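PDB 2R8Q: class I phosphodiesterase PDEB1 from Leishmania major, which is a class I phosphodiesterase with an almost wholly helical catalytic domain that holds zinc and magnesium ions. Local coordinates for residues Gly61-Leu66 against Asp107-Leu112. Numbering follows the deposited sequence.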
loop_
_atom_site.group_PDB
_atom_site.type_symbol
_atom_site.label_atom_id
_atom_site.label_comp_id
_atom_site.label_asym_id
_atom_site.label_seq_id
_atom_site.Cartn_x
_atom_site.Cartn_y
_atom_site.Cartn_z
ATOM N N GLY A 61 -27.869 4.993 1.236
ATOM C CA GLY A 61 -28.982 4.831 2.154
ATOM C C GLY A 61 -29.395 3.381 2.306
ATOM O O GLY A 61 -29.834 2.961 3.376
ATOM N N VAL A 62 -29.266 2.611 1.228
ATOM C CA VAL A 62 -29.608 1.200 1.263
ATOM C C VAL A 62 -28.718 0.505 2.285
ATOM O O VAL A 62 -29.204 -0.202 3.167
ATOM C CB VAL A 62 -29.408 0.543 -0.125
ATOM C CG1 VAL A 62 -29.550 -0.967 -0.027
ATOM C CG2 VAL A 62 -30.428 1.109 -1.109
ATOM N N VAL A 63 -27.411 0.722 2.183
ATOM C CA VAL A 63 -26.497 0.082 3.117
ATOM C C VAL A 63 -26.625 0.612 4.541
ATOM O O VAL A 63 -26.511 -0.160 5.489
ATOM C CB VAL A 63 -25.024 0.195 2.650
ATOM C CG1 VAL A 63 -24.821 -0.634 1.393
ATOM C CG2 VAL A 63 -24.658 1.632 2.401
ATOM N N TYR A 64 -26.856 1.912 4.707
ATOM C CA TYR A 64 -26.995 2.442 6.060
ATOM C C TYR A 64 -28.215 1.836 6.740
ATOM O O TYR A 64 -28.154 1.431 7.902
ATOM C CB TYR A 64 -27.116 3.971 6.061
ATOM C CG TYR A 64 -27.329 4.528 7.456
ATOM C CD1 TYR A 64 -28.613 4.659 7.991
ATOM C CD2 TYR A 64 -26.245 4.829 8.279
ATOM C CE1 TYR A 64 -28.809 5.067 9.312
ATOM C CE2 TYR A 64 -26.429 5.238 9.601
ATOM C CZ TYR A 64 -27.712 5.351 10.111
ATOM O OH TYR A 64 -27.895 5.718 11.427
ATOM N N ASN A 65 -29.323 1.769 6.012
ATOM C CA ASN A 65 -30.556 1.212 6.556
ATOM C C ASN A 65 -30.378 -0.269 6.887
ATOM O O ASN A 65 -30.703 -0.721 7.989
ATOM C CB ASN A 65 -31.693 1.369 5.545
ATOM C CG ASN A 65 -33.037 0.973 6.117
ATOM O OD1 ASN A 65 -33.725 1.787 6.740
ATOM N ND2 ASN A 65 -33.416 -0.285 5.926
ATOM N N LEU A 66 -29.851 -1.020 5.926
ATOM C CA LEU A 66 -29.651 -2.449 6.111
ATOM C C LEU A 66 -28.732 -2.764 7.286
ATOM O O LEU A 66 -29.067 -3.590 8.134
ATOM C CB LEU A 66 -29.079 -3.073 4.835
ATOM C CG LEU A 66 -28.854 -4.588 4.879
ATOM C CD1 LEU A 66 -30.187 -5.311 5.033
ATOM C CD2 LEU A 66 -28.161 -5.033 3.599
ATOM N N ASP A 107 -24.064 -3.838 -3.603
ATOM C CA ASP A 107 -24.678 -5.104 -3.984
ATOM C C ASP A 107 -24.065 -6.283 -3.225
ATOM O O ASP A 107 -24.785 -7.142 -2.730
ATOM C CB ASP A 107 -24.533 -5.329 -5.492
ATOM C CG ASP A 107 -25.025 -6.694 -5.929
ATOM O OD1 ASP A 107 -26.170 -7.056 -5.584
ATOM O OD2 ASP A 107 -24.267 -7.404 -6.628
ATOM N N VAL A 108 -22.739 -6.335 -3.129
ATOM C CA VAL A 108 -22.105 -7.442 -2.420
ATOM C C VAL A 108 -22.502 -7.430 -0.944
ATOM O O VAL A 108 -22.755 -8.479 -0.358
ATOM C CB VAL A 108 -20.561 -7.392 -2.570
ATOM C CG1 VAL A 108 -19.901 -8.444 -1.687
ATOM C CG2 VAL A 108 -20.186 -7.644 -4.025
ATOM N N CYS A 109 -22.576 -6.239 -0.355
ATOM C CA CYS A 109 -22.959 -6.110 1.048
ATOM C C CYS A 109 -24.379 -6.638 1.258
ATOM O O CYS A 109 -24.621 -7.471 2.131
ATOM C CB CYS A 109 -22.866 -4.641 1.472
ATOM S SG CYS A 109 -23.286 -4.306 3.205
ATOM N N GLN A 110 -25.311 -6.163 0.439
ATOM C CA GLN A 110 -26.707 -6.585 0.539
ATOM C C GLN A 110 -26.857 -8.085 0.289
ATOM O O GLN A 110 -27.627 -8.775 0.971
ATOM C CB GLN A 110 -27.548 -5.787 -0.466
ATOM C CG GLN A 110 -29.067 -5.922 -0.324
ATOM C CD GLN A 110 -29.635 -7.151 -1.012
ATOM O OE1 GLN A 110 -29.187 -7.536 -2.093
ATOM N NE2 GLN A 110 -30.645 -7.761 -0.397
ATOM N N THR A 111 -26.105 -8.592 -0.682
ATOM C CA THR A 111 -26.150 -10.007 -1.027
ATOM C C THR A 111 -25.642 -10.862 0.135
ATOM O O THR A 111 -26.225 -11.903 0.456
ATOM C CB THR A 111 -25.305 -10.283 -2.283
ATOM O OG1 THR A 111 -25.841 -9.546 -3.389
ATOM C CG2 THR A 111 -25.305 -11.764 -2.616
ATOM N N LEU A 112 -24.561 -10.426 0.774
ATOM C CA LEU A 112 -24.024 -11.180 1.898
ATOM C C LEU A 112 -25.035 -11.227 3.035
ATOM O O LEU A 112 -25.129 -12.230 3.743
ATOM C CB LEU A 112 -22.708 -10.565 2.382
ATOM C CG LEU A 112 -21.528 -10.810 1.439
ATOM C CD1 LEU A 112 -20.311 -10.044 1.928
ATOM C CD2 LEU A 112 -21.231 -12.301 1.370
#
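Leu66 meets Gln110 through a single methyl: CD2 lies 3.7 Å from Gln110 CA and 4.1 Å from Gln110 CG, so it rests on the root of the glutamine and not on its amide. The leucine extends toward helix 102-118 because its chi1 of -178° sets CG anti to the backbone N, and the two side chains cross at about a right angle. A looser apolar touch lies one turn earlier on helix 55-68, where Val63 CG1 and Cys109 SG are 4.4 Å apart. No hydrogen bond joins 61-66 to 107-112, the closest CA atoms (Val63 and Gln110) are 7.2 Å apart, and the two segments bury only 177 Å² between them.

Gln110 bends at chi2 (-83°), and its NE2 donates to the carbonyl oxygens of Phe38 and Ser40, which ties the buried amide to the loop ahead of helix 45-51 while its aliphatic part faces Leu66. Further out, Val63 also packs on Ile87 and Leu138, and Cys109 on Ala137, so helices 80-92 and 127-139 help to enclose the pair. Behind the interface, Asp107 O accepts from Thr111 N at 2.8 Å and from Thr111 OG1 at 2.7 Å, the two donors arriving from opposite faces of the carbonyl plane; Lys260 NZ is a further partner of OG1.

The Cys109 side chain is about 11 Å from the bound zinc ion, whose ligand His104 lies in the first turn of the same helix. Dispersion and burial thus join helix 55-68 to this metal-bearing helix, while the hydrogen bonds of Gln110 and Thr111 run elsewhere.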